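Local coordinates for protein putative laminarinase (PDB 2W39) that hydrolyses beta-glucans such as laminarin and lichenin, as an extracellular family 16 glycoside hydrolase of a white-rot fungus, at residues I119-N123 against W257-I263; Q94-T98 against V122-S126; P127-H133 against T163-A169; R69-R73 against I248-F253. All coordinates share one frame; numbering follows the deposited sequence. Where two conformers were deposited one is given.

Interaction 1 (I119-N123 against W257-I263). With BGC (beta-D-glucopyranose), chain B; LGC (D-glucono-1,5-lactone), chain D.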
loop_
_atom_site.group_PDB
_atom_site.type_symbol
_atom_site.label_atom_id
_atom_site.label_comp_id
_atom_site.label_asym_id
_atom_site.label_seq_id
_atom_site.Cartn_x
_atom_site.Cartn_y
_atom_site.Cartn_z
ATOM N N ILE A 119 -0.633 1.860 2.671
ATOM C CA ILE A 119 -1.207 2.789 1.709
ATOM C C ILE A 119 -2.230 2.014 0.915
ATOM O O ILE A 119 -1.919 0.973 0.353
ATOM C CB ILE A 119 -0.153 3.355 0.742
ATOM C CG1 ILE A 119 1.060 3.914 1.514
ATOM C CG2 ILE A 119 -0.807 4.409 -0.161
ATOM C CD1 ILE A 119 2.211 4.388 0.623
ATOM N N GLU A 120 -3.463 2.508 0.852
ATOM C CA GLU A 120 -4.482 1.821 0.055
ATOM C C GLU A 120 -5.692 2.697 -0.168
ATOM O O GLU A 120 -6.158 3.380 0.748
ATOM C CB GLU A 120 -4.973 0.549 0.771
ATOM C CG GLU A 120 -5.746 -0.369 -0.178
ATOM C CD GLU A 120 -6.348 -1.597 0.471
ATOM O OE1 GLU A 120 -6.373 -1.693 1.717
ATOM O OE2 GLU A 120 -6.816 -2.471 -0.296
ATOM N N GLY A 121 -6.231 2.646 -1.380
ATOM C CA GLY A 121 -7.527 3.249 -1.666
ATOM C C GLY A 121 -7.940 2.887 -3.073
ATOM O O GLY A 121 -7.288 2.074 -3.735
ATOM N N VAL A 122 -9.050 3.484 -3.510
ATOM C CA VAL A 122 -9.593 3.200 -4.823
ATOM C C VAL A 122 -10.134 4.457 -5.475
ATOM O O VAL A 122 -10.653 5.350 -4.794
ATOM C CB VAL A 122 -10.746 2.143 -4.763
ATOM C CG1 VAL A 122 -10.237 0.825 -4.228
ATOM C CG2 VAL A 122 -11.928 2.638 -3.944
ATOM N N ASN A 123 -10.045 4.493 -6.800
ATOM C CA ASN A 123 -10.773 5.492 -7.593
ATOM C C ASN A 123 -10.544 6.909 -7.128
ATOM O O ASN A 123 -11.466 7.732 -7.160
ATOM C CB ASN A 123 -12.273 5.168 -7.602
ATOM C CG ASN A 123 -12.554 3.793 -8.179
ATOM O OD1 ASN A 123 -11.940 3.406 -9.170
ATOM N ND2 ASN A 123 -13.487 3.062 -7.583
ATOM N N TRP A 257 -12.987 -4.370 -4.843
ATOM C CA TRP A 257 -13.299 -3.093 -4.209
ATOM C C TRP A 257 -13.550 -2.040 -5.286
ATOM O O TRP A 257 -14.686 -1.596 -5.450
ATOM C CB TRP A 257 -12.203 -2.699 -3.204
ATOM C CG TRP A 257 -12.461 -1.430 -2.418
ATOM C CD1 TRP A 257 -13.592 -0.666 -2.429
ATOM C CD2 TRP A 257 -11.567 -0.813 -1.485
ATOM N NE1 TRP A 257 -13.447 0.405 -1.564
ATOM C CE2 TRP A 257 -12.208 0.340 -0.983
ATOM C CE3 TRP A 257 -10.269 -1.110 -1.045
ATOM C CZ2 TRP A 257 -11.601 1.189 -0.055
ATOM C CZ3 TRP A 257 -9.667 -0.264 -0.125
ATOM C CH2 TRP A 257 -10.334 0.876 0.355
ATOM N N ALA A 258 -12.518 -1.670 -6.044
ATOM C CA ALA A 258 -12.599 -0.527 -6.969
ATOM C C ALA A 258 -13.630 -0.693 -8.076
ATOM O O ALA A 258 -14.171 0.296 -8.578
ATOM C CB ALA A 258 -11.229 -0.219 -7.573
ATOM N N GLY A 259 -13.890 -1.944 -8.461
ATOM C CA GLY A 259 -14.757 -2.218 -9.607
ATOM C C GLY A 259 -16.242 -2.291 -9.322
ATOM O O GLY A 259 -17.042 -2.347 -10.260
ATOM N N GLN A 260 -16.625 -2.298 -8.048
ATOM C CA GLN A 260 -18.056 -2.309 -7.710
ATOM C C GLN A 260 -18.714 -1.064 -8.288
ATOM O O GLN A 260 -18.229 0.037 -8.098
ATOM C CB GLN A 260 -18.250 -2.307 -6.207
ATOM C CG GLN A 260 -17.861 -3.598 -5.536
ATOM C CD GLN A 260 -18.240 -3.617 -4.077
ATOM O OE1 GLN A 260 -19.404 -3.407 -3.727
ATOM N NE2 GLN A 260 -17.267 -3.877 -3.210
ATOM N N ALA A 261 -19.837 -1.236 -8.977
ATOM C CA ALA A 261 -20.475 -0.107 -9.642
ATOM C C ALA A 261 -20.801 1.046 -8.691
ATOM O O ALA A 261 -20.539 2.202 -9.006
ATOM C CB ALA A 261 -21.715 -0.556 -10.384
ATOM N N SER A 262 -21.329 0.736 -7.516
ATOM C CA SER A 262 -21.689 1.790 -6.573
ATOM C C SER A 262 -20.471 2.616 -6.162
ATOM O O SER A 262 -20.564 3.831 -5.982
ATOM C CB SER A 262 -22.403 1.200 -5.351
ATOM O OG SER A 262 -21.533 0.397 -4.575
ATOM N N ILE A 263 -19.329 1.943 -6.039
ATOM C CA ILE A 263 -18.081 2.562 -5.614
ATOM C C ILE A 263 -17.447 3.343 -6.776
ATOM O O ILE A 263 -17.094 4.504 -6.626
ATOM C CB ILE A 263 -17.131 1.472 -5.019
ATOM C CG1 ILE A 263 -17.813 0.825 -3.803
ATOM C CG2 ILE A 263 -15.746 2.024 -4.667
ATOM C CD1 ILE A 263 -17.046 -0.312 -3.157
HETATM C C2 BGC B . -7.132 -6.992 0.579
HETATM C C3 BGC B . -6.040 -7.734 -0.195
HETATM C C4 BGC B . -5.480 -6.800 -1.255
HETATM C C5 BGC B . -4.741 -5.694 -0.516
HETATM C C6 BGC B . -4.045 -4.745 -1.482
HETATM C C1 BGC B . -6.835 -5.509 0.880
HETATM O O1 BGC B . -7.961 -4.709 0.475
HETATM O O2 BGC B . -7.399 -7.683 1.810
HETATM O O3 BGC B . -6.556 -8.943 -0.783
HETATM O O4 BGC B . -4.596 -7.488 -2.137
HETATM O O5 BGC B . -5.643 -4.934 0.304
HETATM O O6 BGC B . -4.988 -3.789 -1.982
HETATM C C1 LGC D . -6.694 -5.998 1.099
HETATM C C2 LGC D . -6.977 -7.407 0.672
HETATM O O5 LGC D . -5.562 -5.224 0.591
HETATM O O1 LGC D . -7.440 -5.453 1.898
HETATM O O2 LGC D . -7.100 -8.267 1.821
HETATM C C3 LGC D . -5.904 -7.909 -0.301
HETATM O O3 LGC D . -6.406 -9.031 -1.048
HETATM C C4 LGC D . -5.480 -6.782 -1.243
HETATM O O4 LGC D . -4.689 -7.276 -2.319
HETATM C C5 LGC D . -4.694 -5.777 -0.409
HETATM C C6 LGC D . -4.082 -4.616 -1.188
HETATM O O6 LGC D . -5.056 -3.900 -1.962
HETATM O O HOH W 1 -14.678 4.790 -5.361
#
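At the sugar-binding cleft of the family 16 beta-sandwich, the chain leaving strand 115-120 runs beneath the indole of Trp257, and Val122 and Glu120 meet that ring from different sides. CG1 of Val122 sits over one face, 3.5 Å from Trp257 CD2, a CH-pi contact. The same methyl reaches the CB of Ala258 at 3.6 Å, while the other branch, CG2, lies against the indole at Trp257 NE1 (3.6 Å) and also touches the CG2 of Ile263. Glu120, the last acid of the E-x-D-x-x-E signature of the family, comes to the six-membered end of the indole instead: its OE2 lies at the ring edge, 3.6 Å from Trp257 CZ3, with carboxylate and indole nearly perpendicular (84°). An extended side chain, with CG anti to the backbone N (chi1 -165°), carries this carboxylate up to the sugar. There OE2 comes within 2.6 Å of O1 of the bound glucose, whose place the gluconolactone also occupies. Trp99 NE1 is hydrogen-bonded to this carboxylate oxygen, and the Trp99 ring packs edge-to-face with Trp257. Farther along, Asn123 ND2 gives the carbonyl O of Ala258 a 3.0 Å hydrogen bond that is almost straight (178°) and falls on a lone pair in the carbonyl plane. The Asn123 amide is held at both ends, by Gly97 at OD1 and by a water that links ND2 to Ile263 O.

Interaction 2 (Q94-T98 against V122-S126)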
loop_
_atom_site.group_PDB
_atom_site.type_symbol
_atom_site.label_atom_id
_atom_site.label_comp_id
_atom_site.label_asym_id
_atom_site.label_seq_id
_atom_site.Cartn_x
_atom_site.Cartn_y
_atom_site.Cartn_z
ATOM N N GLN A 94 -2.894 7.299 -9.722
ATOM C CA GLN A 94 -4.213 7.931 -9.730
ATOM C C GLN A 94 -4.930 7.624 -11.037
ATOM O O GLN A 94 -4.314 7.223 -12.019
ATOM C CB GLN A 94 -4.126 9.440 -9.476
ATOM C CG GLN A 94 -3.384 10.193 -10.560
ATOM C CD GLN A 94 -3.423 11.686 -10.335
ATOM O OE1 GLN A 94 -2.853 12.203 -9.375
ATOM N NE2 GLN A 94 -4.098 12.395 -11.228
ATOM N N GLY A 95 -6.245 7.801 -10.995
ATOM C CA GLY A 95 -7.121 7.598 -12.138
ATOM C C GLY A 95 -8.329 6.768 -11.746
ATOM O O GLY A 95 -8.280 5.944 -10.829
ATOM N N CYS A 96 -9.441 6.985 -12.450
ATOM C CA CYS A 96 -10.601 6.126 -12.302
ATOM C C CYS A 96 -10.216 4.668 -12.514
ATOM O O CYS A 96 -9.508 4.335 -13.467
ATOM C CB CYS A 96 -11.663 6.537 -13.306
ATOM S SG CYS A 96 -12.648 7.964 -12.734
ATOM N N GLY A 97 -10.677 3.817 -11.598
ATOM C CA GLY A 97 -10.424 2.394 -11.678
ATOM C C GLY A 97 -9.196 1.935 -10.928
ATOM O O GLY A 97 -9.022 0.739 -10.706
ATOM N N THR A 98 -8.335 2.864 -10.521
ATOM C CA THR A 98 -7.085 2.459 -9.885
ATOM C C THR A 98 -7.273 1.985 -8.451
ATOM O O THR A 98 -8.097 2.527 -7.702
ATOM C CB THR A 98 -6.015 3.576 -9.898
ATOM O OG1 THR A 98 -6.459 4.726 -9.180
ATOM C CG2 THR A 98 -5.606 3.967 -11.320
ATOM N N VAL A 122 -9.050 3.484 -3.510
ATOM C CA VAL A 122 -9.593 3.200 -4.823
ATOM C C VAL A 122 -10.134 4.457 -5.475
ATOM O O VAL A 122 -10.653 5.350 -4.794
ATOM C CB VAL A 122 -10.746 2.143 -4.763
ATOM C CG1 VAL A 122 -10.237 0.825 -4.228
ATOM C CG2 VAL A 122 -11.928 2.638 -3.944
ATOM N N ASN A 123 -10.045 4.493 -6.800
ATOM C CA ASN A 123 -10.773 5.492 -7.593
ATOM C C ASN A 123 -10.544 6.909 -7.128
ATOM O O ASN A 123 -11.466 7.732 -7.160
ATOM C CB ASN A 123 -12.273 5.168 -7.602
ATOM C CG ASN A 123 -12.554 3.793 -8.179
ATOM O OD1 ASN A 123 -11.940 3.406 -9.170
ATOM N ND2 ASN A 123 -13.487 3.062 -7.583
ATOM N N ASP A 124 -9.311 7.204 -6.711
ATOM C CA ASP A 124 -8.911 8.554 -6.297
ATOM C C ASP A 124 -9.614 9.059 -5.035
ATOM O O ASP A 124 -9.584 10.248 -4.739
ATOM C CB ASP A 124 -9.051 9.557 -7.467
ATOM C CG ASP A 124 -8.168 9.202 -8.640
ATOM O OD1 ASP A 124 -7.068 8.656 -8.427
ATOM O OD2 ASP A 124 -8.556 9.497 -9.797
ATOM N N GLN A 125 -10.230 8.165 -4.276
ATOM C CA GLN A 125 -11.011 8.593 -3.119
ATOM C C GLN A 125 -10.186 8.711 -1.850
ATOM O O GLN A 125 -9.993 7.751 -1.109
ATOM C CB GLN A 125 -12.198 7.652 -2.893
ATOM C CG GLN A 125 -13.143 7.583 -4.071
ATOM C CD GLN A 125 -13.694 8.934 -4.437
ATOM O OE1 GLN A 125 -14.518 9.490 -3.709
ATOM N NE2 GLN A 125 -13.248 9.478 -5.564
ATOM N N SER A 126 -9.695 9.926 -1.596
ATOM C CA SER A 126 -9.043 10.258 -0.326
ATOM C C SER A 126 -10.056 10.124 0.811
ATOM O O SER A 126 -11.267 10.190 0.571
ATOM C CB SER A 126 -8.501 11.694 -0.354
ATOM O OG SER A 126 -7.353 11.801 -1.173
HETATM O O HOH W 2 -6.976 5.487 -6.370
#
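Two tight turns are pinned together here by two side-chain-to-backbone hydrogen bonds and one between backbones: the type II turn Gly95-Thr98, which leads into strand 98-105, and the type I' turn Val122-Gln125, in the loop between strands 115-120 and 129-133. Asp124 carries one end of the contact. The syn lone pair of its OD1 receives the N-H of Gly95 at 2.8 Å in a nearly straight bond (169°). That oxygen also lies 3.2 Å from the CB of Gln94, so the carboxylate is set close against the chain just where the first turn begins. At the other end OD1 of Asn123 accepts from Gly97 N at 2.8 Å, in the carbonyl plane but markedly bent at the hydrogen (135°). Between the two, the backbone N of Asn123 donates to Thr98 O, and the CA of Val122 makes a C-H...O contact with the same carbonyl oxygen at 3.3 Å.

The first turn is braced from within. Gly95 O accepts from both the N and the OG1 of Thr98, the latter at 2.7 Å, because chi1 (61°) sets OG1 between the backbone N and the carbonyl carbon. The same hydroxyl takes a hydrogen bond from a water that accepts from Asp124 N, a bridge back to the second turn. Cys96, disulfide-bonded to Cys269, packs on Phe264 of helix 261-266, whereas on the side of helix 176-181 Gln94 and Asp124 both touch Pro177, and Gln94 OE1 is hydrogen-bonded to Asn180.

Interaction 3 (P127-H133 against T163-A169). With LGC (D-glucono-1,5-lactone), chain D; BGC (beta-D-glucopyranose), chain B.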
loop_
_atom_site.group_PDB
_atom_site.type_symbol
_atom_site.label_atom_id
_atom_site.label_comp_id
_atom_site.label_asym_id
_atom_site.label_seq_id
_atom_site.Cartn_x
_atom_site.Cartn_y
_atom_site.Cartn_z
ATOM N N PRO A 127 -9.583 9.941 2.049
ATOM C CA PRO A 127 -8.213 9.759 2.513
ATOM C C PRO A 127 -7.711 8.321 2.417
ATOM O O PRO A 127 -8.444 7.387 2.083
ATOM C CB PRO A 127 -8.310 10.169 3.977
ATOM C CG PRO A 127 -9.652 9.663 4.382
ATOM C CD PRO A 127 -10.536 9.899 3.181
ATOM N N ASN A 128 -6.434 8.163 2.738
ATOM C CA ASN A 128 -5.809 6.857 2.836
ATOM C C ASN A 128 -6.484 6.025 3.923
ATOM O O ASN A 128 -6.927 6.559 4.938
ATOM C CB ASN A 128 -4.337 7.025 3.205
ATOM C CG ASN A 128 -3.580 5.725 3.120
ATOM O OD1 ASN A 128 -3.598 5.079 2.082
ATOM N ND2 ASN A 128 -2.942 5.318 4.215
ATOM N N ALA A 129 -6.512 4.722 3.690
ATOM C CA ALA A 129 -6.981 3.755 4.685
ATOM C C ALA A 129 -5.811 2.864 5.098
ATOM O O ALA A 129 -5.071 2.377 4.238
ATOM C CB ALA A 129 -8.117 2.909 4.120
ATOM N N MET A 130 -5.698 2.616 6.404
ATOM C CA MET A 130 -4.699 1.730 6.995
ATOM C C MET A 130 -5.492 0.672 7.752
ATOM O O MET A 130 -6.352 1.009 8.568
ATOM C CB MET A 130 -3.793 2.527 7.923
ATOM C CG MET A 130 -2.974 3.564 7.123
ATOM S SD MET A 130 -2.759 5.171 7.925
ATOM C CE MET A 130 -4.470 5.758 7.928
ATOM N N THR A 131 -5.236 -0.605 7.460
ATOM C CA THR A 131 -6.169 -1.670 7.834
ATOM C C THR A 131 -5.410 -2.934 8.176
ATOM O O THR A 131 -4.439 -3.289 7.495
ATOM C CB THR A 131 -7.110 -1.960 6.645
ATOM O OG1 THR A 131 -7.699 -0.739 6.186
ATOM C CG2 THR A 131 -8.214 -2.914 7.018
ATOM N N LEU A 132 -5.891 -3.639 9.202
ATOM C CA LEU A 132 -5.415 -5.006 9.429
ATOM C C LEU A 132 -6.473 -6.006 9.005
ATOM O O LEU A 132 -7.679 -5.779 9.201
ATOM C CB LEU A 132 -5.088 -5.286 10.897
ATOM C CG LEU A 132 -4.198 -4.286 11.621
ATOM C CD1 LEU A 132 -3.864 -4.803 13.001
ATOM C CD2 LEU A 132 -2.927 -3.962 10.854
ATOM N N HIS A 133 -6.019 -7.124 8.452
ATOM C CA HIS A 133 -6.882 -8.277 8.171
ATOM C C HIS A 133 -6.245 -9.471 8.855
ATOM O O HIS A 133 -5.059 -9.735 8.659
ATOM C CB HIS A 133 -6.946 -8.566 6.667
ATOM C CG HIS A 133 -7.405 -7.417 5.829
ATOM N ND1 HIS A 133 -8.575 -7.441 5.106
ATOM C CD2 HIS A 133 -6.824 -6.223 5.557
ATOM C CE1 HIS A 133 -8.707 -6.306 4.441
ATOM N NE2 HIS A 133 -7.660 -5.547 4.703
ATOM N N THR A 163 -13.618 -6.762 5.542
ATOM C CA THR A 163 -13.273 -5.342 5.518
ATOM C C THR A 163 -11.942 -5.149 6.251
ATOM O O THR A 163 -11.225 -4.187 5.976
ATOM C CB THR A 163 -14.297 -4.435 6.212
ATOM O OG1 THR A 163 -14.382 -4.779 7.595
ATOM C CG2 THR A 163 -15.670 -4.549 5.563
ATOM N N GLY A 164 -11.638 -6.037 7.203
ATOM C CA GLY A 164 -10.547 -5.771 8.155
ATOM C C GLY A 164 -10.930 -4.674 9.141
ATOM O O GLY A 164 -12.039 -4.113 9.069
ATOM N N CYS A 165 -10.012 -4.355 10.059
ATOM C CA CYS A 165 -10.207 -3.230 10.973
ATOM C C CYS A 165 -9.397 -2.050 10.453
ATOM O O CYS A 165 -8.176 -2.128 10.339
ATOM C CB CYS A 165 -9.784 -3.581 12.396
ATOM S SG CYS A 165 -8.086 -4.228 12.530
ATOM N N GLY A 166 -10.106 -0.996 10.074
ATOM C CA GLY A 166 -9.528 0.117 9.319
ATOM C C GLY A 166 -9.482 1.425 10.075
ATOM O O GLY A 166 -10.268 1.655 11.003
ATOM N N VAL A 167 -8.582 2.293 9.629
ATOM C CA VAL A 167 -8.453 3.648 10.120
ATOM C C VAL A 167 -8.269 4.539 8.903
ATOM O O VAL A 167 -7.444 4.246 8.028
ATOM C CB VAL A 167 -7.229 3.800 11.055
ATOM C CG1 VAL A 167 -7.024 5.264 11.479
ATOM C CG2 VAL A 167 -7.376 2.907 12.293
ATOM N N GLN A 168 -9.030 5.633 8.855
ATOM C CA GLN A 168 -8.907 6.641 7.799
ATOM C C GLN A 168 -7.953 7.751 8.240
ATOM O O GLN A 168 -8.106 8.298 9.337
ATOM C CB GLN A 168 -10.284 7.250 7.498
ATOM C CG GLN A 168 -11.344 6.247 7.065
ATOM C CD GLN A 168 -11.272 5.912 5.593
ATOM O OE1 GLN A 168 -10.986 4.770 5.216
ATOM N NE2 GLN A 168 -11.542 6.906 4.744
ATOM N N ALA A 169 -6.979 8.099 7.396
ATOM C CA ALA A 169 -6.095 9.231 7.689
ATOM C C ALA A 169 -6.890 10.537 7.783
ATOM O O ALA A 169 -7.935 10.671 7.136
ATOM C CB ALA A 169 -5.016 9.357 6.648
HETATM C C1 LGC D . -6.694 -5.998 1.099
HETATM C C2 LGC D . -6.977 -7.407 0.672
HETATM O O5 LGC D . -5.562 -5.224 0.591
HETATM O O1 LGC D . -7.440 -5.453 1.898
HETATM O O2 LGC D . -7.100 -8.267 1.821
HETATM C C3 LGC D . -5.904 -7.909 -0.301
HETATM O O3 LGC D . -6.406 -9.031 -1.048
HETATM C C4 LGC D . -5.480 -6.782 -1.243
HETATM O O4 LGC D . -4.689 -7.276 -2.319
HETATM C C5 LGC D . -4.694 -5.777 -0.409
HETATM C C6 LGC D . -4.082 -4.616 -1.188
HETATM O O6 LGC D . -5.056 -3.900 -1.962
HETATM C C2 BGC B . -7.132 -6.992 0.579
HETATM C C3 BGC B . -6.040 -7.734 -0.195
HETATM C C4 BGC B . -5.480 -6.800 -1.255
HETATM C C5 BGC B . -4.741 -5.694 -0.516
HETATM C C6 BGC B . -4.045 -4.745 -1.482
HETATM C C1 BGC B . -6.835 -5.509 0.880
HETATM O O1 BGC B . -7.961 -4.709 0.475
HETATM O O2 BGC B . -7.399 -7.683 1.810
HETATM O O3 BGC B . -6.556 -8.943 -0.783
HETATM O O4 BGC B . -4.596 -7.488 -2.137
HETATM O O5 BGC B . -5.643 -4.934 0.304
HETATM O O6 BGC B . -4.988 -3.789 -1.982
HETATM O O HOH W 3 -11.324 6.852 2.056
#
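The His133 ring is sandwiched between the bound sugar and Gly164, where two antiparallel strands of the family 16 beta-sandwich, 129-133 and 165-168, reach the binding cleft. Its NE2 approaches O1 of the gluconolactone at 2.8 Å, and O2 of the ligand stands over one ring face. On the opposite face Gly164 CA makes a CH-pi contact, 4.2 Å from the ring centroid; with no side chain, this residue lets the backbone come close. A hydrogen bond from ND1 to Asn162 OD1 fixes the rotation of the imidazole, and NE2 has a further, weak bond to Asp117.

Behind the histidine the two strands are zipped together by paired backbone bonds at Leu132-Cys165 and Met130-Val167, and one more, Ala169 N to Asn128 O at 2.9 Å, extends the pairing past the strand ends. Thr131, on the same face as Ala129, pairs with Gly166, its OG1 3.7 Å from Gly166 CA. The face bearing Met130, Leu132, Cys165 and Val167 packs on strand 229-232, through Ala229 and Phe231. Met130 bends back at chi2 and chi3, which brings its CE to 3.9 Å from the CB of Ala169. Toward the His133 end of this face, the SG of Cys165, disulfide-linked to Cys155, rests 3.6 Å from the CB of Leu132.

Interaction 4 (R69-R73 against I248-F253)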
loop_
_atom_site.group_PDB
_atom_site.type_symbol
_atom_site.label_atom_id
_atom_site.label_comp_id
_atom_site.label_asym_id
_atom_site.label_seq_id
_atom_site.Cartn_x
_atom_site.Cartn_y
_atom_site.Cartn_z
ATOM N N ARG A 69 -5.251 -4.820 -18.021
ATOM C CA ARG A 69 -4.234 -3.810 -18.289
ATOM C C ARG A 69 -2.930 -4.217 -17.621
ATOM O O ARG A 69 -2.912 -4.574 -16.439
ATOM C CB ARG A 69 -4.704 -2.434 -17.798
ATOM C CG ARG A 69 -3.779 -1.283 -18.181
ATOM C CD ARG A 69 -4.476 0.074 -18.196
ATOM N NE ARG A 69 -5.426 0.174 -19.315
ATOM C CZ ARG A 69 -5.093 0.293 -20.600
ATOM N NH1 ARG A 69 -3.821 0.379 -20.987
ATOM N NH2 ARG A 69 -6.060 0.316 -21.508
ATOM N N ASN A 70 -1.827 -4.167 -18.358
ATOM C CA ASN A 70 -0.555 -4.574 -17.776
ATOM C C ASN A 70 -0.173 -3.672 -16.610
ATOM O O ASN A 70 -0.307 -2.434 -16.674
ATOM C CB ASN A 70 0.582 -4.535 -18.797
ATOM C CG ASN A 70 0.488 -5.625 -19.842
ATOM O OD1 ASN A 70 -0.216 -6.617 -19.689
ATOM N ND2 ASN A 70 1.253 -5.448 -20.925
ATOM N N SER A 71 0.289 -4.304 -15.531
ATOM C CA SER A 71 0.709 -3.604 -14.330
ATOM C C SER A 71 1.660 -4.519 -13.568
ATOM O O SER A 71 2.008 -5.608 -14.054
ATOM C CB SER A 71 -0.520 -3.241 -13.496
ATOM O OG SER A 71 -0.158 -2.324 -12.473
ATOM N N VAL A 72 2.055 -4.081 -12.377
ATOM C CA VAL A 72 3.032 -4.820 -11.596
ATOM C C VAL A 72 2.617 -4.935 -10.135
ATOM O O VAL A 72 1.939 -4.053 -9.580
ATOM C CB VAL A 72 4.454 -4.217 -11.717
ATOM C CG1 VAL A 72 4.957 -4.254 -13.171
ATOM C CG2 VAL A 72 4.525 -2.807 -11.153
ATOM N N ARG A 73 3.087 -6.018 -9.517
ATOM C CA ARG A 73 2.925 -6.317 -8.097
ATOM C C ARG A 73 4.280 -6.857 -7.650
ATOM O O ARG A 73 4.667 -7.961 -8.034
ATOM C CB ARG A 73 1.813 -7.350 -7.914
ATOM C CG ARG A 73 1.692 -7.893 -6.488
ATOM C CD ARG A 73 0.393 -8.607 -6.301
ATOM N NE ARG A 73 0.378 -9.437 -5.095
ATOM C CZ ARG A 73 -0.721 -9.767 -4.416
ATOM N NH1 ARG A 73 -1.895 -9.225 -4.707
ATOM N NH2 ARG A 73 -0.630 -10.597 -3.386
ATOM N N ILE A 248 4.711 -5.762 -0.057
ATOM C CA ILE A 248 4.144 -5.783 -1.408
ATOM C C ILE A 248 3.763 -4.366 -1.814
ATOM O O ILE A 248 3.185 -3.615 -1.020
ATOM C CB ILE A 248 2.927 -6.745 -1.502
ATOM C CG1 ILE A 248 3.356 -8.162 -1.090
ATOM C CG2 ILE A 248 2.326 -6.739 -2.930
ATOM C CD1 ILE A 248 2.218 -9.167 -1.048
ATOM N N ILE A 249 4.098 -4.002 -3.049
ATOM C CA ILE A 249 3.672 -2.735 -3.638
ATOM C C ILE A 249 3.075 -3.056 -5.000
ATOM O O ILE A 249 3.718 -3.722 -5.812
ATOM C CB ILE A 249 4.825 -1.715 -3.778
ATOM C CG1 ILE A 249 5.533 -1.521 -2.434
ATOM C CG2 ILE A 249 4.285 -0.401 -4.332
ATOM C CD1 ILE A 249 6.857 -0.746 -2.543
ATOM N N ASN A 250 1.837 -2.627 -5.243
ATOM C CA ASN A 250 1.132 -3.051 -6.455
ATOM C C ASN A 250 0.178 -2.003 -6.967
ATOM O O ASN A 250 -0.127 -1.024 -6.283
ATOM C CB ASN A 250 0.364 -4.372 -6.218
ATOM C CG ASN A 250 -0.823 -4.183 -5.309
ATOM O OD1 ASN A 250 -0.665 -4.112 -4.088
ATOM N ND2 ASN A 250 -2.018 -4.051 -5.890
ATOM N N LEU A 251 -0.317 -2.260 -8.171
ATOM C CA LEU A 251 -1.410 -1.483 -8.729
ATOM C C LEU A 251 -2.323 -2.441 -9.483
ATOM O O LEU A 251 -1.915 -3.042 -10.479
ATOM C CB LEU A 251 -0.863 -0.414 -9.673
ATOM C CG LEU A 251 -1.907 0.311 -10.536
ATOM C CD1 LEU A 251 -2.941 1.053 -9.686
ATOM C CD2 LEU A 251 -1.212 1.252 -11.519
ATOM N N THR A 252 -3.547 -2.603 -8.987
ATOM C CA THR A 252 -4.578 -3.303 -9.742
ATOM C C THR A 252 -5.637 -2.300 -10.219
ATOM O O THR A 252 -5.546 -1.098 -9.923
ATOM C CB THR A 252 -5.172 -4.522 -8.962
ATOM O OG1 THR A 252 -5.888 -5.323 -9.914
ATOM C CG2 THR A 252 -6.078 -4.122 -7.809
ATOM N N PHE A 253 -6.615 -2.787 -10.984
ATOM C CA PHE A 253 -7.700 -1.946 -11.510
ATOM C C PHE A 253 -9.013 -2.675 -11.319
ATOM O O PHE A 253 -9.075 -3.889 -11.517
ATOM C CB PHE A 253 -7.523 -1.638 -13.008
ATOM C CG PHE A 253 -6.117 -1.279 -13.389
ATOM C CD1 PHE A 253 -5.274 -2.232 -13.958
ATOM C CD2 PHE A 253 -5.629 0.004 -13.164
ATOM C CE1 PHE A 253 -3.949 -1.907 -14.298
ATOM C CE2 PHE A 253 -4.318 0.331 -13.501
ATOM C CZ PHE A 253 -3.482 -0.625 -14.070
#
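Arg73 and Asn250 lie side by side and point the same way, as a non-hydrogen-bonded antiparallel pair in the cleft-lining sheet of the beta-sandwich. Their CB atoms are 3.7 Å apart, and the guanidinium and amide planes are turned 42° from each other. Extended from CG to NE, with CG anti to the backbone N (chi1 172°), Arg73 passes obliquely over Ile248, whose CG2 touches its CG at 3.8 Å. The guanidinium thereby reaches Glu21 through NE and Glu107 through NH2, two salt bridges, and NH2 is also hydrogen-bonded to O6 of a bound glucose. Asn250 sends its OD1 to Trp103 NE1, so both polar ends are engaged beyond the two strands.

From here the strands diverge. Leu251 N still donates to Val72 O at 3.2 Å, nearly along the C=O axis, but the axes of strands 69-71 and 248-253 come no closer than 7.7 Å, and side chains make the contact there. Ser71 spans the distance with its hydroxyl, which leans over the CB of Leu251. Phe253, modelled in two conformers, crosses Arg69 obliquely in one of them, its CE1 3.6 Å from the arginine CB; the guanidinium goes on to Val277 O and Thr60 O through NH2 and to a salt bridge with Asp57 through NH1. The serine bridge is a short one: OG donates to Leu251 O at 2.8 Å, tilted 25° from the carbonyl plane.

In the fold
Interactions 1, 3 and 4 are largely buried and all reach the cleft-lining sheet, each bringing a polar side chain to bound sugar; interaction 2 is only partly buried and lies among loops. Their chemistry follows: regular backbone pairing in 127-133 against 163-169, a splayed strand pair bridged by side chains in 69-73 against 248-253, an aromatic and amide contact in 119-123 against 257-263, and turn-to-turn bonds in 94-98 against 122-126. Interactions 1 and 2 share Val122 and Asn123. Interactions 1 and 3 join directly through Glu120 N and Asn128 OD1, whereas 3 and 4 stand about 11 Å apart at their nearest atoms.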